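Long-range contacts in putative exotoxin (superantigen) (Streptococcus pyogenes, PDB 1TY0), which probably acts as a superantigenic toxin that binds the T-cell receptor through a surface it can also use for dimerization: residues Leu160-Asn165 / Lys199-Phe204; Asn98-Lys103 / Asp125-Thr130; Ser54-Tyr59 / Lys191-Ile196. One frame throughout, in Å; residues are numbered along the deposited sequence.

Contact 1 of 3, residues Leu160-Asn165 / Lys199-Phe204; sequences LEIAIN and KDFSHF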
loop_
_atom_site.group_PDB
_atom_site.type_symbol
_atom_site.label_atom_id
_atom_site.label_comp_id
_atom_site.label_asym_id
_atom_site.label_seq_id
_atom_site.Cartn_x
_atom_site.Cartn_y
_atom_site.Cartn_z
ATOM N N LEU A 160 18.483 10.156 9.305
ATOM C CA LEU A 160 18.949 8.824 8.968
ATOM C C LEU A 160 20.243 9.055 8.211
ATOM O O LEU A 160 20.260 9.772 7.211
ATOM C CB LEU A 160 17.939 8.106 8.066
ATOM C CG LEU A 160 18.467 6.898 7.287
ATOM C CD1 LEU A 160 19.032 5.861 8.242
ATOM C CD2 LEU A 160 17.342 6.307 6.452
ATOM N N GLU A 161 21.334 8.478 8.704
ATOM C CA GLU A 161 22.617 8.637 8.040
ATOM C C GLU A 161 23.135 7.282 7.597
ATOM O O GLU A 161 23.183 6.337 8.383
ATOM C CB GLU A 161 23.638 9.293 8.971
ATOM C CG GLU A 161 23.237 10.666 9.477
ATOM C CD GLU A 161 24.424 11.453 9.994
ATOM O OE1 GLU A 161 25.283 10.853 10.676
ATOM O OE2 GLU A 161 24.498 12.671 9.722
ATOM N N ILE A 162 23.511 7.195 6.327
ATOM C CA ILE A 162 24.029 5.955 5.777
ATOM C C ILE A 162 25.510 6.105 5.474
ATOM O O ILE A 162 25.906 6.952 4.670
ATOM C CB ILE A 162 23.290 5.569 4.483
ATOM C CG1 ILE A 162 21.788 5.486 4.754
ATOM C CG2 ILE A 162 23.813 4.238 3.960
ATOM C CD1 ILE A 162 21.427 4.522 5.855
ATOM N N ALA A 163 26.324 5.283 6.127
ATOM C CA ALA A 163 27.764 5.322 5.927
ATOM C C ALA A 163 28.182 4.428 4.767
ATOM O O ALA A 163 27.961 3.216 4.786
ATOM C CB ALA A 163 28.477 4.893 7.202
ATOM N N ILE A 164 28.782 5.044 3.757
ATOM C CA ILE A 164 29.258 4.341 2.574
ATOM C C ILE A 164 30.778 4.477 2.556
ATOM O O ILE A 164 31.310 5.533 2.898
ATOM C CB ILE A 164 28.688 4.976 1.287
ATOM C CG1 ILE A 164 27.165 5.079 1.388
ATOM C CG2 ILE A 164 29.109 4.167 0.073
ATOM C CD1 ILE A 164 26.459 3.754 1.574
ATOM N N ASN A 165 31.474 3.414 2.164
ATOM C CA ASN A 165 32.930 3.447 2.117
ATOM C C ASN A 165 33.393 4.664 1.322
ATOM O O ASN A 165 32.966 4.871 0.186
ATOM C CB ASN A 165 33.481 2.170 1.469
ATOM C CG ASN A 165 33.024 0.904 2.177
ATOM O OD1 ASN A 165 33.020 0.828 3.408
ATOM N ND2 ASN A 165 32.652 -0.108 1.396
ATOM N N LYS A 199 27.962 -3.643 -1.251
ATOM C CA LYS A 199 29.362 -3.893 -0.919
ATOM C C LYS A 199 30.075 -2.642 -0.416
ATOM O O LYS A 199 31.115 -2.739 0.239
ATOM C CB LYS A 199 30.106 -4.466 -2.127
ATOM C CG LYS A 199 30.188 -3.541 -3.330
ATOM C CD LYS A 199 31.023 -4.182 -4.434
ATOM C CE LYS A 199 31.065 -3.325 -5.688
ATOM N NZ LYS A 199 31.587 -1.955 -5.427
ATOM N N ASP A 200 29.514 -1.474 -0.726
ATOM C CA ASP A 200 30.085 -0.199 -0.294
ATOM C C ASP A 200 29.416 0.276 0.989
ATOM O O ASP A 200 29.847 1.254 1.602
ATOM C CB ASP A 200 29.904 0.879 -1.370
ATOM C CG ASP A 200 30.618 0.543 -2.661
ATOM O OD1 ASP A 200 31.752 0.021 -2.598
ATOM O OD2 ASP A 200 30.048 0.811 -3.740
ATOM N N PHE A 201 28.357 -0.421 1.385
ATOM C CA PHE A 201 27.612 -0.079 2.592
ATOM C C PHE A 201 28.352 -0.513 3.854
ATOM O O PHE A 201 28.725 -1.678 3.992
ATOM C CB PHE A 201 26.239 -0.749 2.551
ATOM C CG PHE A 201 25.415 -0.515 3.780
ATOM C CD1 PHE A 201 24.834 0.725 4.018
ATOM C CD2 PHE A 201 25.229 -1.533 4.706
ATOM C CE1 PHE A 201 24.073 0.948 5.167
ATOM C CE2 PHE A 201 24.473 -1.321 5.858
ATOM C CZ PHE A 201 23.894 -0.079 6.088
ATOM N N SER A 202 28.557 0.423 4.777
ATOM C CA SER A 202 29.250 0.113 6.025
ATOM C C SER A 202 28.264 -0.115 7.164
ATOM O O SER A 202 28.252 -1.173 7.788
ATOM C CB SER A 202 30.203 1.245 6.400
ATOM O OG SER A 202 30.769 1.007 7.675
ATOM N N HIS A 203 27.442 0.894 7.427
ATOM C CA HIS A 203 26.440 0.825 8.483
ATOM C C HIS A 203 25.573 2.066 8.386
ATOM O O HIS A 203 25.758 2.893 7.497
ATOM C CB HIS A 203 27.105 0.784 9.861
ATOM C CG HIS A 203 27.933 1.993 10.166
ATOM N ND1 HIS A 203 29.161 2.221 9.583
ATOM C CD2 HIS A 203 27.693 3.061 10.965
ATOM C CE1 HIS A 203 29.641 3.376 10.008
ATOM N NE2 HIS A 203 28.770 3.906 10.847
ATOM N N PHE A 204 24.625 2.196 9.303
ATOM C CA PHE A 204 23.761 3.362 9.306
ATOM C C PHE A 204 23.605 3.865 10.730
ATOM O O PHE A 204 23.926 3.166 11.694
ATOM C CB PHE A 204 22.391 3.020 8.703
ATOM C CG PHE A 204 21.523 2.176 9.590
ATOM C CD1 PHE A 204 20.699 2.763 10.541
ATOM C CD2 PHE A 204 21.525 0.789 9.470
ATOM C CE1 PHE A 204 19.886 1.982 11.364
ATOM C CE2 PHE A 204 20.718 -0.002 10.284
ATOM C CZ PHE A 204 19.895 0.595 11.234
#

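Contact 2 of 3, residues Asn98-Lys103 / Asp125-Thr130; sequences NSENSK and DKPIFT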
loop_
_atom_site.group_PDB
_atom_site.type_symbol
_atom_site.label_atom_id
_atom_site.label_comp_id
_atom_site.label_asym_id
_atom_site.label_seq_id
_atom_site.Cartn_x
_atom_site.Cartn_y
_atom_site.Cartn_z
ATOM N N ASN A 98 19.433 -11.720 -7.293
ATOM C CA ASN A 98 18.781 -10.838 -6.332
ATOM C C ASN A 98 18.377 -11.604 -5.078
ATOM O O ASN A 98 17.220 -11.566 -4.657
ATOM C CB ASN A 98 17.546 -10.192 -6.970
ATOM C CG ASN A 98 17.896 -9.335 -8.173
ATOM O OD1 ASN A 98 18.682 -8.391 -8.067
ATOM N ND2 ASN A 98 17.314 -9.659 -9.325
ATOM N N SER A 99 19.344 -12.298 -4.486
ATOM C CA SER A 99 19.105 -13.080 -3.282
ATOM C C SER A 99 20.252 -12.891 -2.297
ATOM O O SER A 99 20.723 -13.850 -1.679
ATOM C CB SER A 99 18.977 -14.560 -3.638
ATOM O OG SER A 99 20.178 -15.037 -4.215
ATOM N N GLU A 100 20.701 -11.649 -2.165
ATOM C CA GLU A 100 21.787 -11.317 -1.257
ATOM C C GLU A 100 21.355 -11.518 0.189
ATOM O O GLU A 100 20.209 -11.253 0.555
ATOM C CB GLU A 100 22.221 -9.864 -1.457
ATOM C CG GLU A 100 22.704 -9.555 -2.861
ATOM C CD GLU A 100 23.908 -10.383 -3.249
ATOM O OE1 GLU A 100 24.961 -10.247 -2.592
ATOM O OE2 GLU A 100 23.800 -11.174 -4.210
ATOM N N ASN A 101 22.281 -11.995 1.009
ATOM C CA ASN A 101 22.008 -12.219 2.417
ATOM C C ASN A 101 23.087 -11.516 3.223
ATOM O O ASN A 101 23.795 -12.130 4.023
ATOM C CB ASN A 101 21.982 -13.718 2.714
ATOM C CG ASN A 101 20.765 -14.405 2.117
ATOM O OD1 ASN A 101 19.637 -14.201 2.572
ATOM N ND2 ASN A 101 20.985 -15.211 1.085
ATOM N N SER A 102 23.204 -10.212 2.985
ATOM C CA SER A 102 24.185 -9.383 3.666
ATOM C C SER A 102 23.610 -8.832 4.964
ATOM O O SER A 102 22.414 -8.549 5.061
ATOM C CB SER A 102 24.622 -8.232 2.760
ATOM O OG SER A 102 25.627 -7.454 3.384
ATOM N N LYS A 103 24.478 -8.677 5.955
ATOM C CA LYS A 103 24.087 -8.178 7.265
ATOM C C LYS A 103 23.986 -6.656 7.274
ATOM O O LYS A 103 24.868 -5.965 6.765
ATOM C CB LYS A 103 25.113 -8.647 8.301
ATOM C CG LYS A 103 24.781 -8.309 9.742
ATOM C CD LYS A 103 25.842 -8.867 10.681
ATOM C CE LYS A 103 25.468 -8.646 12.138
ATOM N NZ LYS A 103 26.493 -9.190 13.072
ATOM N N ASP A 125 17.602 -7.743 -0.121
ATOM C CA ASP A 125 18.161 -8.878 -0.855
ATOM C C ASP A 125 18.895 -8.558 -2.156
ATOM O O ASP A 125 19.559 -9.428 -2.725
ATOM C CB ASP A 125 17.052 -9.894 -1.136
ATOM C CG ASP A 125 16.583 -10.607 0.122
ATOM O OD1 ASP A 125 17.246 -10.471 1.172
ATOM O OD2 ASP A 125 15.554 -11.312 0.058
ATOM N N LYS A 126 18.782 -7.327 -2.639
ATOM C CA LYS A 126 19.469 -6.965 -3.872
ATOM C C LYS A 126 20.854 -6.387 -3.577
ATOM O O LYS A 126 21.051 -5.701 -2.574
ATOM C CB LYS A 126 18.617 -5.977 -4.690
ATOM C CG LYS A 126 18.039 -4.817 -3.903
ATOM C CD LYS A 126 17.231 -3.865 -4.797
ATOM C CE LYS A 126 15.900 -4.467 -5.235
ATOM N NZ LYS A 126 14.976 -4.730 -4.090
ATOM N N PRO A 127 21.841 -6.681 -4.444
ATOM C CA PRO A 127 23.223 -6.205 -4.296
ATOM C C PRO A 127 23.389 -4.708 -4.542
ATOM O O PRO A 127 24.360 -4.098 -4.089
ATOM C CB PRO A 127 23.985 -7.059 -5.308
ATOM C CG PRO A 127 22.976 -7.249 -6.397
ATOM C CD PRO A 127 21.722 -7.573 -5.613
ATOM N N ILE A 128 22.436 -4.130 -5.264
ATOM C CA ILE A 128 22.427 -2.704 -5.574
ATOM C C ILE A 128 21.016 -2.265 -5.206
ATOM O O ILE A 128 20.047 -2.828 -5.709
ATOM C CB ILE A 128 22.660 -2.464 -7.079
ATOM C CG1 ILE A 128 24.006 -3.057 -7.495
ATOM C CG2 ILE A 128 22.640 -0.981 -7.384
ATOM C CD1 ILE A 128 24.242 -3.019 -8.986
ATOM N N PHE A 129 20.894 -1.278 -4.326
ATOM C CA PHE A 129 19.569 -0.834 -3.895
ATOM C C PHE A 129 19.431 0.679 -3.804
ATOM O O PHE A 129 20.426 1.407 -3.704
ATOM C CB PHE A 129 19.233 -1.472 -2.538
ATOM C CG PHE A 129 20.167 -1.073 -1.426
ATOM C CD1 PHE A 129 19.946 0.088 -0.700
ATOM C CD2 PHE A 129 21.286 -1.850 -1.125
ATOM C CE1 PHE A 129 20.823 0.482 0.319
ATOM C CE2 PHE A 129 22.169 -1.467 -0.115
ATOM C CZ PHE A 129 21.937 -0.298 0.609
ATOM N N THR A 130 18.193 1.156 -3.838
ATOM C CA THR A 130 17.951 2.592 -3.749
ATOM C C THR A 130 17.830 3.018 -2.292
ATOM O O THR A 130 17.450 2.226 -1.425
ATOM C CB THR A 130 16.642 3.006 -4.464
ATOM O OG1 THR A 130 15.521 2.375 -3.824
ATOM C CG2 THR A 130 16.686 2.601 -5.931
#

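Contact 3 of 3, residues Ser54-Tyr59 / Lys191-Ile196; sequences SEVESY and KDNKTI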
loop_
_atom_site.group_PDB
_atom_site.type_symbol
_atom_site.label_atom_id
_atom_site.label_comp_id
_atom_site.label_asym_id
_atom_site.label_seq_id
_atom_site.Cartn_x
_atom_site.Cartn_y
_atom_site.Cartn_z
ATOM N N SER A 54 8.352 5.003 -13.742
ATOM C CA SER A 54 9.194 5.598 -12.717
ATOM C C SER A 54 9.670 6.953 -13.220
ATOM O O SER A 54 10.407 7.031 -14.195
ATOM C CB SER A 54 10.410 4.715 -12.430
ATOM O OG SER A 54 11.280 5.379 -11.528
ATOM N N GLU A 55 9.246 8.015 -12.549
ATOM C CA GLU A 55 9.639 9.364 -12.938
ATOM C C GLU A 55 10.864 9.782 -12.133
ATOM O O GLU A 55 10.900 9.618 -10.913
ATOM C CB GLU A 55 8.483 10.327 -12.686
ATOM C CG GLU A 55 8.740 11.747 -13.156
ATOM C CD GLU A 55 7.572 12.662 -12.859
ATOM O OE1 GLU A 55 6.463 12.399 -13.378
ATOM O OE2 GLU A 55 7.760 13.643 -12.103
ATOM N N VAL A 56 11.867 10.321 -12.817
ATOM C CA VAL A 56 13.093 10.729 -12.144
ATOM C C VAL A 56 13.617 12.094 -12.572
ATOM O O VAL A 56 13.066 12.747 -13.462
ATOM C CB VAL A 56 14.220 9.691 -12.365
ATOM C CG1 VAL A 56 13.865 8.373 -11.673
ATOM C CG2 VAL A 56 14.431 9.453 -13.858
ATOM N N GLU A 57 14.686 12.517 -11.906
ATOM C CA GLU A 57 15.331 13.785 -12.207
ATOM C C GLU A 57 16.138 13.636 -13.490
ATOM O O GLU A 57 16.317 12.529 -13.997
ATOM C CB GLU A 57 16.235 14.201 -11.040
ATOM C CG GLU A 57 15.477 14.864 -9.897
ATOM C CD GLU A 57 16.326 15.073 -8.650
ATOM O OE1 GLU A 57 17.560 15.230 -8.775
ATOM O OE2 GLU A 57 15.750 15.095 -7.540
ATOM N N SER A 58 16.622 14.756 -14.018
ATOM C CA SER A 58 17.393 14.743 -15.251
ATOM C C SER A 58 18.652 13.878 -15.165
ATOM O O SER A 58 19.217 13.683 -14.088
ATOM C CB SER A 58 17.796 16.174 -15.623
ATOM O OG SER A 58 16.676 17.043 -15.615
ATOM N N TYR A 59 19.066 13.355 -16.315
ATOM C CA TYR A 59 20.273 12.542 -16.445
ATOM C C TYR A 59 20.377 11.291 -15.576
ATOM O O TYR A 59 21.447 10.959 -15.060
ATOM C CB TYR A 59 21.491 13.442 -16.241
ATOM C CG TYR A 59 21.519 14.565 -17.252
ATOM C CD1 TYR A 59 21.732 14.300 -18.604
ATOM C CD2 TYR A 59 21.262 15.882 -16.869
ATOM C CE1 TYR A 59 21.685 15.319 -19.556
ATOM C CE2 TYR A 59 21.212 16.909 -17.812
ATOM C CZ TYR A 59 21.424 16.620 -19.152
ATOM O OH TYR A 59 21.376 17.631 -20.090
ATOM N N LYS A 191 13.120 11.056 -6.565
ATOM C CA LYS A 191 13.335 11.195 -7.998
ATOM C C LYS A 191 14.825 11.213 -8.330
ATOM O O LYS A 191 15.202 10.990 -9.479
ATOM C CB LYS A 191 12.660 12.459 -8.537
ATOM C CG LYS A 191 11.148 12.373 -8.544
ATOM C CD LYS A 191 10.507 13.623 -9.131
ATOM C CE LYS A 191 10.964 13.866 -10.557
ATOM N NZ LYS A 191 10.159 14.952 -11.193
ATOM N N ASP A 192 15.680 11.471 -7.339
ATOM C CA ASP A 192 17.114 11.460 -7.623
ATOM C C ASP A 192 17.625 10.034 -7.837
ATOM O O ASP A 192 18.780 9.834 -8.217
ATOM C CB ASP A 192 17.927 12.146 -6.513
ATOM C CG ASP A 192 17.730 11.515 -5.149
ATOM O OD1 ASP A 192 17.367 10.325 -5.075
ATOM O OD2 ASP A 192 17.961 12.218 -4.139
ATOM N N ASN A 193 16.757 9.055 -7.588
ATOM C CA ASN A 193 17.084 7.638 -7.771
ATOM C C ASN A 193 18.415 7.283 -7.114
ATOM O O ASN A 193 19.152 6.439 -7.622
ATOM C CB ASN A 193 17.161 7.310 -9.274
ATOM C CG ASN A 193 16.887 5.838 -9.582
ATOM O OD1 ASN A 193 17.608 5.208 -10.359
ATOM N ND2 ASN A 193 15.835 5.297 -8.997
ATOM N N LYS A 194 18.728 7.925 -5.990
ATOM C CA LYS A 194 19.992 7.653 -5.306
ATOM C C LYS A 194 20.134 6.169 -5.020
ATOM O O LYS A 194 19.248 5.540 -4.441
ATOM C CB LYS A 194 20.102 8.461 -4.012
ATOM C CG LYS A 194 20.593 9.878 -4.235
ATOM C CD LYS A 194 20.929 10.572 -2.921
ATOM C CE LYS A 194 21.558 11.932 -3.178
ATOM N NZ LYS A 194 21.882 12.650 -1.914
ATOM N N THR A 195 21.278 5.629 -5.415
ATOM C CA THR A 195 21.542 4.210 -5.288
ATOM C C THR A 195 22.845 3.896 -4.557
ATOM O O THR A 195 23.812 4.659 -4.631
ATOM C CB THR A 195 21.571 3.589 -6.706
ATOM O OG1 THR A 195 20.275 3.731 -7.307
ATOM C CG2 THR A 195 21.963 2.134 -6.667
ATOM N N ILE A 196 22.851 2.765 -3.861
ATOM C CA ILE A 196 24.017 2.311 -3.111
ATOM C C ILE A 196 24.299 0.847 -3.416
ATOM O O ILE A 196 23.374 0.043 -3.539
ATOM C CB ILE A 196 23.784 2.408 -1.589
ATOM C CG1 ILE A 196 23.525 3.856 -1.182
ATOM C CG2 ILE A 196 24.993 1.844 -0.840
ATOM C CD1 ILE A 196 23.180 4.019 0.295
HETATM O O HOH W 1 11.479 15.176 -13.601
#

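Contact 1 of 3, residues Leu160-Asn165 / Lys199-Phe204
Leu-160 opens this antiparallel pairing with its CD1 methyl, which meets the Phe-204 ring obliquely. Ile-162 forms a non-hydrogen-bonded pair with Phe-204, and its branches diverge: CD1 packs 3.4 Å from Phe-204 CB, while CG2 comes in the plane of the Phe-201 ring to its edge, 3.5 Å from Phe-201 CE1. At Ala-163 the register slips by one, because Ser-202 and His-203 both face it in a classic beta bulge. Ala-163 N donates to His-203 O (2.8 Å), nearly along the C=O axis, and Ala-163 O accepts from Ser-202 N (2.9 Å). Ala-163 CB covers one face of the imidazole, a CH-pi contact 3.7 Å from the His-203 ring centroid. In that ring's plane Ser-202 OG and His-203 ND1 share a hydrogen bond of 2.8 Å, which would be expected to limit rotation of this imidazole, a zinc ligand; His-169 and Asp-205 complete the known set, although this chain carries no metal. Ile-164 CD1 touches the Phe-201 edge, and Asn-165 N closes the pairing on Asp-200 O (2.8 Å, 168° at hydrogen). Within the beta-grasp sheet, strand 157-164 lies between 201-209 and 168-173, with helix 131-146 packed against Leu-160, Ile-162 and Phe-204.

Contact 2 of 3, residues Asn98-Lys103 / Asp125-Thr130
One face of the puckered Pro-127 ring carries Glu-100 CG, which stands 3.4 Å from Pro-127 N and 3.5 Å from Pro-127 CD. Asn-98 OD1 lies farther off, 4.0 Å from the same Pro-127 CD, and the ring also touches Val-95 and Asn-96. The flat group in the bond between the backbones is the Asp-125 carbonyl: Glu-100 N lies in its plane and on a lone pair. These contacts tie the loop joining the OB-fold domain to the beta-grasp domain onto the residues that lead into strand 128-130 and helix 131-146, whose N-cap is Thr-130. The Glu-100 N to Asp-125 O bond is short, 2.6 Å, and somewhat bent, with 148° at hydrogen. In return Asp-125 CA points its hydrogen at Glu-100 O, a CA-H...O contact of 3.4 Å, so the two backbones meet in both directions here without forming a ladder. Glu-100 reaches the proline because its chain folds at once: CG is anti to the carbonyl carbon (chi1 -60°) and the next torsion bends again (chi2 -61°), so the side chain crosses Pro-127 at about a right angle. The polar ends of other side chains look elsewhere. The Asn-98 amide is held by Asn-71 and Ser-94, and Lys-126 bends away to a salt bridge with Glu-133 in the first turn of the helix. Beside the backbone bond two acceptors lie close without bonding, Asp-125 OD1 3.1 Å from Glu-100 O.

Contact 3 of 3, residues Ser54-Tyr59 / Lys191-Ile196
Glu-55 places CG anti to its backbone N (chi1 -175°) and runs on extended, whereas Lys-191 kinks at its third torsion (chi3 59°); the two chains therefore lie side by side, pointing the same way. Lys-191 NZ ends 2.9 Å from Glu-55 OE2, a salt bridge made through that oxygen's anti lone pair. The ammonium has a second link, donating to a water 2.8 Å from Lys-191 NZ, and this water in turn donates to Val-56 O. Between the backbones, Glu-57 N bonds to Lys-191 O at 2.9 Å, but from 44° above the carbonyl plane. Val-56 CB packs against the same carbonyl, 3.3 Å from Lys-191 O. Here the end of OB-fold strand 51-55 meets the beta-grasp domain at the 3-10 turn that precedes strand 195-197, so the contact spans the junction of the two domains. Tyr-88, in the OB-fold strand 84-93, touches both Glu-55 and Lys-191. Glu-57 runs alongside Asp-192, the planes of their carboxylates steeply inclined to each other. Asp-192 is itself engaged in an Asx turn, where OD1 accepts from Lys-194 N (2.9 Å), and one residue farther Thr-195 OG1 donates to Asn-193 O.

In the fold
Contact 1 lies within the beta-grasp sheet, whereas contact 3 bridges the OB-fold and beta-grasp domains and contact 2 secures the surface loop between them. Their chemistry follows: three backbone bonds of a bulged ladder with aromatic and aliphatic packing in contact 1, a single backbone bond beside a carbon-to-proline-face contact in contact 2, and a hydrated salt bridge in contact 3. Contacts 1 and 3 are partly buried. Contacts 2 and 3 share the two-stranded sheet of 128-130 and 195-197, with Phe-129 O 2.8 Å from Ile-196 N in a probable hydrogen bond. Ile-196 also packs on Ile-162 and Ile-164, joining contact 3 to contact 1, while contacts 1 and 2 do not touch.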